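Local coordinates for COMB10 (Helicobacter pylori, PDB 2BHV), which is a VirB10-family core subunit of the Com type IV secretion system, which probably serves DNA uptake in natural transformation, at residues Asp45-Ala50 with Arg221-Pro226; Ile105-Ile110 with Leu152-Asn157; Ala66-Asp71 with Ser86-Tyr91; Arg40-Asp45 with Ser70-His75. All coordinates share one frame; numbering follows the deposited sequence.

Overall arrangement
From the N terminus, segment 40-45 runs directly into segment 45-50, the two sharing Asp45, and their partners lie far apart in the chain. Contact 4 closes first, when the chain returns at 70-75, tying edge strand 41-42 of the large mixed sheet to the short hairpin strand 72-73. Contact 3 opens just before that return, its first segment sharing Ser70 and Asp71 with contact 4, and closes a short excursion by pairing strands 62-68 and 87-94. Contact 2 follows in series, setting strand 103-111 against 152-156 across the curved sheet. Contact 1, between strands 48-52 and 221-226, is the long closure: it encloses contacts 2 and 3 in sequence and crosses contact 4.

Contact 1 of 4, residues Asp45-Ala50 with Arg221-Pro226; sequences DKMIPA and RVFISP
An antiparallel ladder of the large mixed sheet joins Ile48-Ala50 to Val222-Ile224. Ile48 and Ile224 form a hydrogen-bonded pair, with Ile48 N to Ile224 O and Ile224 N to Ile48 O both 2.8 Å. Ala50 and Val222 form the next such pair, and Pro49, which has no N-H to give, falls at the non-hydrogen-bonded position opposite Phe223. Beyond the strand, Asp45 N donates to Pro226 O at 2.8 Å with an N-H...O angle of 166°, linking the preceding loop to the end of strand 221-226.

The two faces of the ladder differ. Ile48, Ala50, Val222 and Ile224 share one, where Ile48 CB and Ile224 CB lie 4.3 Å apart. On the other, the Phe223 ring meets Pro49 CB with its CE1 at 4.0 Å, and Met47 CB with its CD1 at 3.6 Å. The Met47 and Phe223 side chains cross at about a right angle; the methionine chain, bent at chi2 (-79°), leaves SD 4.7 Å from the ring centroid, 31° off the normal, an oblique Met-aromatic contact. Phe223 also packs on Ser192 of the second subunit. The pairing is a regular antiparallel beta ladder, part of the barrel-like sheet expected of a VirB10-family periplasmic domain.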
loop_
_atom_site.group_PDB
_atom_site.type_symbol
_atom_site.label_atom_id
_atom_site.label_comp_id
_atom_site.label_asym_id
_atom_site.label_seq_id
_atom_site.Cartn_x
_atom_site.Cartn_y
_atom_site.Cartn_z
ATOM N N ASP A 45 23.736 23.206 -6.455
ATOM C CA ASP A 45 24.057 21.836 -6.070
ATOM C C ASP A 45 25.375 21.668 -5.303
ATOM O O ASP A 45 25.965 20.576 -5.303
ATOM C CB ASP A 45 24.013 20.901 -7.279
ATOM C CG ASP A 45 22.769 21.097 -8.117
ATOM O OD1 ASP A 45 21.654 20.865 -7.593
ATOM O OD2 ASP A 45 22.907 21.483 -9.298
ATOM N N LYS A 46 25.842 22.733 -4.652
ATOM C CA LYS A 46 26.797 22.543 -3.578
ATOM C C LYS A 46 26.047 21.716 -2.546
ATOM O O LYS A 46 24.830 21.861 -2.393
ATOM C CB LYS A 46 27.228 23.874 -2.970
ATOM C CG LYS A 46 28.746 24.021 -2.787
ATOM C CD LYS A 46 29.257 23.404 -1.484
ATOM C CE LYS A 46 30.773 23.214 -1.516
ATOM N NZ LYS A 46 31.501 24.490 -1.780
ATOM N N MET A 47 26.757 20.827 -1.864
ATOM C CA MET A 47 26.131 20.015 -0.848
ATOM C C MET A 47 26.553 20.575 0.479
ATOM O O MET A 47 27.696 20.393 0.883
ATOM C CB MET A 47 26.582 18.561 -0.964
ATOM C CG MET A 47 26.327 17.906 -2.293
ATOM S SD MET A 47 24.621 17.385 -2.461
ATOM C CE MET A 47 23.974 18.700 -3.465
ATOM N N ILE A 48 25.645 21.282 1.147
ATOM C CA ILE A 48 25.906 21.798 2.487
ATOM C C ILE A 48 25.486 20.751 3.519
ATOM O O ILE A 48 24.300 20.561 3.774
ATOM C CB ILE A 48 25.143 23.096 2.743
ATOM C CG1 ILE A 48 25.485 24.140 1.692
ATOM C CG2 ILE A 48 25.431 23.618 4.135
ATOM C CD1 ILE A 48 24.439 25.200 1.557
ATOM N N PRO A 49 26.463 20.061 4.113
ATOM C CA PRO A 49 26.120 19.019 5.060
ATOM C C PRO A 49 25.657 19.602 6.398
ATOM O O PRO A 49 26.269 20.527 6.930
ATOM C CB PRO A 49 27.424 18.258 5.217
ATOM C CG PRO A 49 28.464 19.276 4.960
ATOM C CD PRO A 49 27.914 20.219 3.963
ATOM N N ALA A 50 24.567 19.066 6.922
ATOM C CA ALA A 50 24.021 19.530 8.181
ATOM C C ALA A 50 23.349 18.375 8.905
ATOM O O ALA A 50 22.983 17.369 8.294
ATOM C CB ALA A 50 23.039 20.667 7.957
ATOM N N ARG A 221 21.140 13.191 9.491
ATOM C CA ARG A 221 22.153 13.872 8.718
ATOM C C ARG A 221 21.635 14.175 7.322
ATOM O O ARG A 221 21.016 13.337 6.675
ATOM C CB ARG A 221 23.379 12.985 8.629
ATOM C CG ARG A 221 24.697 13.699 8.851
ATOM C CD ARG A 221 25.029 13.715 10.302
ATOM N NE ARG A 221 26.428 14.042 10.561
ATOM C CZ ARG A 221 27.257 13.285 11.283
ATOM N NH1 ARG A 221 26.845 12.137 11.819
ATOM N NH2 ARG A 221 28.507 13.674 11.476
ATOM N N VAL A 222 21.924 15.376 6.845
ATOM C CA VAL A 222 21.263 15.912 5.669
ATOM C C VAL A 222 22.229 16.724 4.775
ATOM O O VAL A 222 23.199 17.283 5.271
ATOM C CB VAL A 222 20.058 16.752 6.151
ATOM C CG1 VAL A 222 20.072 18.163 5.597
ATOM C CG2 VAL A 222 18.749 16.021 5.886
ATOM N N PHE A 223 21.981 16.760 3.467
ATOM C CA PHE A 223 22.614 17.755 2.602
ATOM C C PHE A 223 21.586 18.800 2.229
ATOM O O PHE A 223 20.519 18.468 1.712
ATOM C CB PHE A 223 23.162 17.139 1.308
ATOM C CG PHE A 223 24.322 16.242 1.513
ATOM C CD1 PHE A 223 25.536 16.748 1.931
ATOM C CD2 PHE A 223 24.211 14.888 1.286
ATOM C CE1 PHE A 223 26.612 15.919 2.129
ATOM C CE2 PHE A 223 25.294 14.051 1.488
ATOM C CZ PHE A 223 26.493 14.567 1.914
ATOM N N ILE A 224 21.902 20.062 2.493
ATOM C CA ILE A 224 21.103 21.154 1.976
ATOM C C ILE A 224 21.748 21.646 0.682
ATOM O O ILE A 224 22.927 21.988 0.667
ATOM C CB ILE A 224 20.969 22.280 2.993
ATOM C CG1 ILE A 224 20.232 21.774 4.232
ATOM C CG2 ILE A 224 20.236 23.476 2.378
ATOM C CD1 ILE A 224 20.208 22.728 5.406
ATOM N N SER A 225 20.969 21.657 -0.402
ATOM C CA SER A 225 21.486 21.926 -1.731
ATOM C C SER A 225 20.732 23.054 -2.443
ATOM O O SER A 225 19.527 22.975 -2.651
ATOM C CB SER A 225 21.429 20.655 -2.558
ATOM O OG SER A 225 21.852 20.898 -3.889
ATOM N N PRO A 226 21.447 24.108 -2.833
ATOM C CA PRO A 226 20.823 25.191 -3.567
ATOM C C PRO A 226 20.392 24.735 -4.946
ATOM O O PRO A 226 21.137 24.036 -5.636
ATOM C CB PRO A 226 21.947 26.216 -3.693
ATOM C CG PRO A 226 22.946 25.827 -2.677
ATOM C CD PRO A 226 22.873 24.356 -2.613
#

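Contact 2 of 4, residues Ile105-Ile110 with Leu152-Asn157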
loop_
_atom_site.group_PDB
_atom_site.type_symbol
_atom_site.label_atom_id
_atom_site.label_comp_id
_atom_site.label_asym_id
_atom_site.label_seq_id
_atom_site.Cartn_x
_atom_site.Cartn_y
_atom_site.Cartn_z
ATOM N N ILE A 105 10.359 21.198 2.902
ATOM C CA ILE A 105 11.087 22.032 3.838
ATOM C C ILE A 105 11.529 23.301 3.114
ATOM O O ILE A 105 12.241 23.239 2.122
ATOM C CB ILE A 105 12.308 21.300 4.421
ATOM C CG1 ILE A 105 11.904 19.954 5.019
ATOM C CG2 ILE A 105 12.986 22.161 5.463
ATOM C CD1 ILE A 105 13.045 19.020 5.211
ATOM N N VAL A 106 11.076 24.447 3.601
ATOM C CA VAL A 106 11.580 25.725 3.125
ATOM C C VAL A 106 12.621 26.238 4.099
ATOM O O VAL A 106 12.296 26.625 5.208
ATOM C CB VAL A 106 10.459 26.767 3.000
ATOM C CG1 VAL A 106 10.987 28.063 2.385
ATOM C CG2 VAL A 106 9.335 26.227 2.180
ATOM N N TRP A 107 13.876 26.225 3.689
ATOM C CA TRP A 107 14.915 26.800 4.511
ATOM C C TRP A 107 14.870 28.319 4.366
ATOM O O TRP A 107 15.110 28.854 3.283
ATOM C CB TRP A 107 16.284 26.224 4.138
ATOM C CG TRP A 107 16.373 24.728 4.361
ATOM C CD1 TRP A 107 16.433 23.765 3.400
ATOM C CD2 TRP A 107 16.401 24.035 5.625
ATOM N NE1 TRP A 107 16.497 22.514 3.976
ATOM C CE2 TRP A 107 16.483 22.647 5.337
ATOM C CE3 TRP A 107 16.366 24.451 6.971
ATOM C CZ2 TRP A 107 16.535 21.672 6.340
ATOM C CZ3 TRP A 107 16.416 23.476 7.969
ATOM C CH2 TRP A 107 16.499 22.104 7.645
ATOM N N SER A 108 14.546 29.011 5.455
ATOM C CA SER A 108 14.251 30.435 5.376
ATOM C C SER A 108 15.419 31.324 5.773
ATOM O O SER A 108 15.666 32.327 5.120
ATOM C CB SER A 108 13.001 30.799 6.180
ATOM O OG SER A 108 13.274 30.810 7.558
ATOM N N ARG A 109 16.130 30.980 6.847
ATOM C CA ARG A 109 17.334 31.740 7.188
ATOM C C ARG A 109 18.448 30.953 7.850
ATOM O O ARG A 109 18.208 29.917 8.468
ATOM C CB ARG A 109 17.013 33.025 7.962
ATOM C CG ARG A 109 16.585 32.864 9.408
ATOM C CD ARG A 109 16.116 34.235 9.967
ATOM N NE ARG A 109 15.690 34.171 11.369
ATOM C CZ ARG A 109 14.552 33.604 11.802
ATOM N NH1 ARG A 109 13.695 33.030 10.934
ATOM N NH2 ARG A 109 14.265 33.602 13.114
ATOM N N ILE A 110 19.667 31.459 7.678
ATOM C CA ILE A 110 20.874 30.892 8.271
ATOM C C ILE A 110 21.436 31.897 9.273
ATOM O O ILE A 110 21.594 33.069 8.944
ATOM C CB ILE A 110 21.952 30.629 7.208
ATOM C CG1 ILE A 110 21.437 29.676 6.124
ATOM C CG2 ILE A 110 23.216 30.072 7.842
ATOM C CD1 ILE A 110 22.227 29.739 4.806
ATOM N N LEU A 152 16.016 25.603 -2.082
ATOM C CA LEU A 152 17.020 24.714 -1.496
ATOM C C LEU A 152 16.409 23.336 -1.299
ATOM O O LEU A 152 15.371 23.191 -0.660
ATOM C CB LEU A 152 17.463 25.223 -0.136
ATOM C CG LEU A 152 18.296 26.471 0.161
ATOM C CD1 LEU A 152 19.711 26.377 -0.380
ATOM C CD2 LEU A 152 17.586 27.752 -0.252
ATOM N N SER A 153 17.053 22.322 -1.849
ATOM C CA SER A 153 16.589 20.963 -1.696
ATOM C C SER A 153 17.174 20.393 -0.428
ATOM O O SER A 153 18.197 20.878 0.057
ATOM C CB SER A 153 17.030 20.129 -2.879
ATOM O OG SER A 153 16.410 20.589 -4.062
ATOM N N THR A 154 16.528 19.353 0.106
ATOM C CA THR A 154 17.014 18.665 1.293
ATOM C C THR A 154 17.227 17.216 0.978
ATOM O O THR A 154 16.282 16.492 0.754
ATOM C CB THR A 154 16.034 18.804 2.448
ATOM O OG1 THR A 154 15.637 20.176 2.548
ATOM C CG2 THR A 154 16.663 18.363 3.733
ATOM N N LEU A 155 18.494 16.811 0.969
ATOM C CA LEU A 155 18.914 15.466 0.564
ATOM C C LEU A 155 19.408 14.647 1.745
ATOM O O LEU A 155 19.773 15.212 2.775
ATOM C CB LEU A 155 20.015 15.576 -0.481
ATOM C CG LEU A 155 19.704 16.012 -1.923
ATOM C CD1 LEU A 155 18.366 16.711 -2.130
ATOM C CD2 LEU A 155 20.831 16.859 -2.474
ATOM N N THR A 156 19.434 13.320 1.595
ATOM C CA THR A 156 19.879 12.435 2.674
ATOM C C THR A 156 21.357 12.490 2.849
ATOM O O THR A 156 22.119 12.468 1.860
ATOM C CB THR A 156 19.683 10.973 2.374
ATOM O OG1 THR A 156 18.709 10.807 1.353
ATOM C CG2 THR A 156 19.303 10.243 3.637
ATOM N N ASN A 157 21.770 12.504 4.112
ATOM C CA ASN A 157 23.107 12.091 4.450
ATOM C C ASN A 157 23.063 11.071 5.579
ATOM O O ASN A 157 24.000 10.952 6.358
ATOM C CB ASN A 157 23.949 13.292 4.813
ATOM C CG ASN A 157 25.421 12.974 4.865
ATOM O OD1 ASN A 157 25.899 12.051 4.218
ATOM N ND2 ASN A 157 26.147 13.744 5.642
#
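Instead of backbone pairing, a side-chain bond from the indole of Trp107 to the hydroxyl of Thr154 links these two strands. They are not neighbours in the sheet; their axes approach to 7.3 Å, with 121° between their N-to-C directions. Trp107 NE1 donates to Thr154 OG1 at 2.9 Å, with an N-H...O angle of 149° and the oxygen tilted somewhat out of the ring plane. OG1 of Thr154 stands anti to its carbonyl carbon (chi1 -47°), which brings it to the pyrrole edge of the indole, not over a face.

At the same edge, Leu152 CB approaches Trp107 CD1 at 4.0 Å, the two side chains crossing at about a right angle. Ile105 CG2 touches one ring face, 3.5 Å above the plane and offset toward the rim. Ile105 also extends CD1 to Thr154, 3.9 Å from OG1 and 4.0 Å from CG2. Val88 and Ile224 pack on the indole, while Ile196 of the second subunit packs on both Ile105 and Thr154.

The chemistry implies that a buried indole N-H, which would be costly to leave without an acceptor among these aliphatic neighbours, is satisfied by the threonine oxygen, a directional bond that should fix the rotation of the ring.

Contact 3 of 4, residues Ala66-Asp71 with Ser86-Tyr91; sequences AQVESD and SKVIGY
Ala66, Val88 and Val68 bury the most surface where strands 62-68 and 87-94 run antiparallel. Ala66 and Val88 make a hydrogen-bonded pair: Ala66 N donates to Val88 O at 2.9 Å, and Val88 N returns a bond to Ala66 O at 2.7 Å. The next rung is carried by Val68, whose N-H reaches Ser86 O, with N and O 2.9 Å apart.

Ala66 and Val88 turn their side chains to one face of the sheet, the CB atoms 4.5 Å apart. Val68 joins them with a single branch: CG2, set beside its backbone N because CG1 is anti to it (chi1 -176°), comes to 3.7 Å from CG2 of Val88 as the two side chains cross obliquely. The same CG2 lies 4.1 Å from Ser86 CB. Val88 continues onto Trp107 of strand 103-111, and Val68 onto Ile48 of strand 48-52, so the apolar layer extends onto the strands on both sides. Ser86 OG is hydrogen-bonded to Pro83 O.

Gln67 and Lys87 run alongside each other on the opposite face, with NE2 of Gln67 3.7 Å from CE of Lys87. The chemistry is thus divided: three backbone hydrogen bonds tie the strands together, one face is an apolar cluster of an alanine and two valines, and the long polar chains are kept to the other.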
loop_
_atom_site.group_PDB
_atom_site.type_symbol
_atom_site.label_atom_id
_atom_site.label_comp_id
_atom_site.label_asym_id
_atom_site.label_seq_id
_atom_site.Cartn_x
_atom_site.Cartn_y
_atom_site.Cartn_z
ATOM N N ALA A 66 18.574 22.982 11.689
ATOM C CA ALA A 66 19.743 22.172 11.374
ATOM C C ALA A 66 21.032 22.948 11.675
ATOM O O ALA A 66 21.035 24.179 11.793
ATOM C CB ALA A 66 19.709 21.750 9.944
ATOM N N GLN A 67 22.133 22.217 11.795
ATOM C CA GLN A 67 23.418 22.834 12.017
ATOM C C GLN A 67 24.442 22.428 10.969
ATOM O O GLN A 67 24.660 21.262 10.734
ATOM C CB GLN A 67 23.923 22.478 13.390
ATOM C CG GLN A 67 25.051 23.358 13.801
ATOM C CD GLN A 67 25.604 22.991 15.122
ATOM O OE1 GLN A 67 26.726 22.515 15.207
ATOM N NE2 GLN A 67 24.830 23.216 16.177
ATOM N N VAL A 68 25.078 23.416 10.352
ATOM C CA VAL A 68 26.014 23.179 9.257
ATOM C C VAL A 68 27.288 22.531 9.783
ATOM O O VAL A 68 27.823 22.948 10.806
ATOM C CB VAL A 68 26.332 24.479 8.496
ATOM C CG1 VAL A 68 27.224 24.186 7.313
ATOM C CG2 VAL A 68 25.059 25.130 8.014
ATOM N N GLU A 69 27.773 21.514 9.078
ATOM C CA GLU A 69 28.854 20.675 9.605
ATOM C C GLU A 69 30.270 21.101 9.241
ATOM O O GLU A 69 31.224 20.608 9.830
ATOM C CB GLU A 69 28.629 19.215 9.232
ATOM C CG GLU A 69 27.456 18.613 9.941
ATOM C CD GLU A 69 27.333 17.147 9.695
ATOM O OE1 GLU A 69 28.229 16.390 10.092
ATOM O OE2 GLU A 69 26.323 16.738 9.098
ATOM N N SER A 70 30.410 22.011 8.285
ATOM C CA SER A 70 31.728 22.480 7.842
ATOM C C SER A 70 31.610 23.783 7.074
ATOM O O SER A 70 30.542 24.098 6.544
ATOM C CB SER A 70 32.403 21.429 6.961
ATOM O OG SER A 70 31.539 21.009 5.924
ATOM N N ASP A 71 32.710 24.533 7.009
ATOM C CA ASP A 71 32.734 25.803 6.292
ATOM C C ASP A 71 32.316 25.644 4.836
ATOM O O ASP A 71 32.743 24.711 4.157
ATOM C CB ASP A 71 34.126 26.418 6.340
ATOM C CG ASP A 71 34.503 26.908 7.712
ATOM O OD1 ASP A 71 33.614 27.353 8.466
ATOM O OD2 ASP A 71 35.708 26.855 8.032
ATOM N N SER A 86 26.928 27.117 11.812
ATOM C CA SER A 86 25.734 27.952 11.588
ATOM C C SER A 86 24.444 27.152 11.779
ATOM O O SER A 86 24.363 25.959 11.454
ATOM C CB SER A 86 25.726 28.583 10.202
ATOM O OG SER A 86 27.007 29.012 9.812
ATOM N N LYS A 87 23.438 27.814 12.324
ATOM C CA LYS A 87 22.126 27.228 12.415
ATOM C C LYS A 87 21.371 27.553 11.130
ATOM O O LYS A 87 21.470 28.670 10.623
ATOM C CB LYS A 87 21.394 27.773 13.638
ATOM C CG LYS A 87 21.594 26.969 14.929
ATOM C CD LYS A 87 23.036 26.431 15.130
ATOM C CE LYS A 87 23.562 26.683 16.559
ATOM N NZ LYS A 87 22.591 26.358 17.650
ATOM N N VAL A 88 20.648 26.573 10.588
ATOM C CA VAL A 88 19.723 26.822 9.478
ATOM C C VAL A 88 18.312 26.629 9.975
ATOM O O VAL A 88 17.981 25.580 10.529
ATOM C CB VAL A 88 19.950 25.871 8.273
ATOM C CG1 VAL A 88 19.312 26.453 7.018
ATOM C CG2 VAL A 88 21.424 25.629 8.027
ATOM N N ILE A 89 17.481 27.640 9.793
ATOM C CA ILE A 89 16.106 27.565 10.266
ATOM C C ILE A 89 15.177 27.335 9.087
ATOM O O ILE A 89 15.202 28.083 8.103
ATOM C CB ILE A 89 15.706 28.825 11.051
ATOM C CG1 ILE A 89 16.626 28.997 12.254
ATOM C CG2 ILE A 89 14.271 28.743 11.500
ATOM C CD1 ILE A 89 16.643 30.398 12.808
ATOM N N GLY A 90 14.370 26.282 9.192
ATOM C CA GLY A 90 13.397 25.933 8.165
ATOM C C GLY A 90 11.994 25.686 8.702
ATOM O O GLY A 90 11.794 25.536 9.906
ATOM N N TYR A 91 11.021 25.648 7.792
ATOM C CA TYR A 91 9.648 25.340 8.131
ATOM C C TYR A 91 9.201 24.231 7.227
ATOM O O TYR A 91 9.496 24.242 6.049
ATOM C CB TYR A 91 8.773 26.575 7.967
ATOM C CG TYR A 91 9.225 27.704 8.844
ATOM C CD1 TYR A 91 8.814 27.788 10.173
ATOM C CD2 TYR A 91 10.091 28.678 8.365
ATOM C CE1 TYR A 91 9.249 28.827 11.004
ATOM C CE2 TYR A 91 10.533 29.720 9.184
ATOM C CZ TYR A 91 10.111 29.784 10.496
ATOM O OH TYR A 91 10.554 30.810 11.281
#

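Contact 4 of 4, residues Arg40-Asp45 with Ser70-His75; sequences RTITAD and SDIFAH
The terminal methyl of Ile42, CD1, rests 3.9 Å from the branch methyl CG2 of Ile72, and the two side chains cross at about a right angle. The overlap joins strand 41-42, an outermost strand of the large mixed sheet, to strand 72-73 of the small antiparallel pair that it forms with strand 80-82. The anti chi2 of Ile42 (173°) carries CD1 outward to its partner. Leu81 and Ile82 of the small pair, together with Pro226 and Phe232, also pack on Ile42, so this side chain is packed between the small pair and the edge of the large sheet.

The touching parts of the backbone run 86° apart, and no regular ladder joins them. One backbone bond does so instead: His75 N donates to Thr41 O at 2.8 Å, with an N-H...O angle of 165°. CA of Ala74 adds a CA-H...O contact to the same carbonyl oxygen, and the Ala74 methyl lies against the backbone of segment 40-45, CB 3.8 Å from Arg40 CA. Arg40 starts away from segment 70-75; its NE is hydrogen-bonded to Phe232 O and its NH2 to Pro233 O. On its sheet side, strand 41-42 is paired with strand 229-231 through backbone bonds such as that between Ile42 and Ile230.

At the more open end, Thr43 and His75 turn toward one another. CG of His75 stands anti to the backbone N (chi1 176°), and OG1 of Thr43 lies obliquely to the imidazole, 2.9 Å from ND1.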
loop_
_atom_site.group_PDB
_atom_site.type_symbol
_atom_site.label_atom_id
_atom_site.label_comp_id
_atom_site.label_asym_id
_atom_site.label_seq_id
_atom_site.Cartn_x
_atom_site.Cartn_y
_atom_site.Cartn_z
ATOM N N ARG A 40 31.576 35.640 -3.989
ATOM C CA ARG A 40 30.628 35.514 -2.888
ATOM C C ARG A 40 29.361 34.784 -3.336
ATOM O O ARG A 40 28.237 35.202 -3.044
ATOM C CB ARG A 40 30.311 36.888 -2.281
ATOM C CG ARG A 40 31.484 37.501 -1.514
ATOM C CD ARG A 40 31.106 38.794 -0.824
ATOM N NE ARG A 40 30.046 38.585 0.153
ATOM C CZ ARG A 40 30.233 38.112 1.382
ATOM N NH1 ARG A 40 31.451 37.803 1.801
ATOM N NH2 ARG A 40 29.197 37.948 2.193
ATOM N N THR A 41 29.565 33.676 -4.034
ATOM C CA THR A 41 28.468 32.890 -4.559
ATOM C C THR A 41 28.633 31.434 -4.160
ATOM O O THR A 41 29.752 30.923 -4.094
ATOM C CB THR A 41 28.399 32.997 -6.098
ATOM O OG1 THR A 41 28.294 34.374 -6.472
ATOM C CG2 THR A 41 27.200 32.238 -6.647
ATOM N N ILE A 42 27.516 30.776 -3.882
ATOM C CA ILE A 42 27.523 29.340 -3.736
ATOM C C ILE A 42 26.927 28.759 -5.000
ATOM O O ILE A 42 25.845 29.160 -5.423
ATOM C CB ILE A 42 26.740 28.890 -2.501
ATOM C CG1 ILE A 42 27.421 29.410 -1.228
ATOM C CG2 ILE A 42 26.624 27.365 -2.460
ATOM C CD1 ILE A 42 26.628 29.169 0.052
ATOM N N THR A 43 27.652 27.835 -5.617
ATOM C CA THR A 43 27.203 27.208 -6.846
ATOM C C THR A 43 26.000 26.313 -6.594
ATOM O O THR A 43 25.926 25.617 -5.570
ATOM C CB THR A 43 28.318 26.355 -7.447
ATOM O OG1 THR A 43 29.477 27.176 -7.649
ATOM C CG2 THR A 43 27.879 25.700 -8.784
ATOM N N ALA A 44 25.063 26.331 -7.533
ATOM C CA ALA A 44 23.986 25.348 -7.573
ATOM C C ALA A 44 24.504 23.931 -7.263
ATOM O O ALA A 44 25.579 23.525 -7.724
ATOM C CB ALA A 44 23.279 25.386 -8.924
ATOM N N ASP A 45 23.736 23.206 -6.455
ATOM C CA ASP A 45 24.057 21.836 -6.070
ATOM C C ASP A 45 25.375 21.668 -5.303
ATOM O O ASP A 45 25.965 20.576 -5.303
ATOM C CB ASP A 45 24.013 20.901 -7.279
ATOM C CG ASP A 45 22.769 21.097 -8.117
ATOM O OD1 ASP A 45 21.654 20.865 -7.593
ATOM O OD2 ASP A 45 22.907 21.483 -9.298
ATOM N N SER A 70 30.410 22.011 8.285
ATOM C CA SER A 70 31.728 22.480 7.842
ATOM C C SER A 70 31.610 23.783 7.074
ATOM O O SER A 70 30.542 24.098 6.544
ATOM C CB SER A 70 32.403 21.429 6.961
ATOM O OG SER A 70 31.539 21.009 5.924
ATOM N N ASP A 71 32.710 24.533 7.009
ATOM C CA ASP A 71 32.734 25.803 6.292
ATOM C C ASP A 71 32.316 25.644 4.836
ATOM O O ASP A 71 32.743 24.711 4.157
ATOM C CB ASP A 71 34.126 26.418 6.340
ATOM C CG ASP A 71 34.503 26.908 7.712
ATOM O OD1 ASP A 71 33.614 27.353 8.466
ATOM O OD2 ASP A 71 35.708 26.855 8.032
ATOM N N ILE A 72 31.476 26.562 4.371
ATOM C CA ILE A 72 31.069 26.583 2.980
ATOM C C ILE A 72 31.729 27.770 2.275
ATOM O O ILE A 72 31.461 28.919 2.593
ATOM C CB ILE A 72 29.532 26.625 2.825
ATOM C CG1 ILE A 72 28.871 25.603 3.755
ATOM C CG2 ILE A 72 29.131 26.408 1.358
ATOM C CD1 ILE A 72 29.304 24.171 3.537
ATOM N N PHE A 73 32.605 27.463 1.326
ATOM C CA PHE A 73 33.391 28.471 0.640
ATOM C C PHE A 73 32.681 28.939 -0.609
ATOM O O PHE A 73 31.959 28.173 -1.233
ATOM C CB PHE A 73 34.761 27.901 0.260
ATOM C CG PHE A 73 35.684 27.715 1.423
ATOM C CD1 PHE A 73 36.435 28.786 1.905
ATOM C CD2 PHE A 73 35.815 26.470 2.033
ATOM C CE1 PHE A 73 37.301 28.624 2.980
ATOM C CE2 PHE A 73 36.671 26.293 3.110
ATOM C CZ PHE A 73 37.421 27.376 3.589
ATOM N N ALA A 74 32.889 30.197 -0.977
ATOM C CA ALA A 74 32.379 30.716 -2.244
ATOM C C ALA A 74 33.084 30.044 -3.416
ATOM O O ALA A 74 34.264 29.714 -3.333
ATOM C CB ALA A 74 32.535 32.226 -2.315
ATOM N N HIS A 75 32.353 29.855 -4.507
ATOM C CA HIS A 75 32.851 29.131 -5.683
ATOM C C HIS A 75 34.268 29.517 -6.102
ATOM O O HIS A 75 35.030 28.679 -6.595
ATOM C CB HIS A 75 31.892 29.330 -6.850
ATOM C CG HIS A 75 32.358 28.716 -8.132
ATOM N ND1 HIS A 75 32.262 27.363 -8.391
ATOM C CD2 HIS A 75 32.913 29.273 -9.235
ATOM C CE1 HIS A 75 32.744 27.114 -9.597
ATOM N NE2 HIS A 75 33.147 28.256 -10.131
#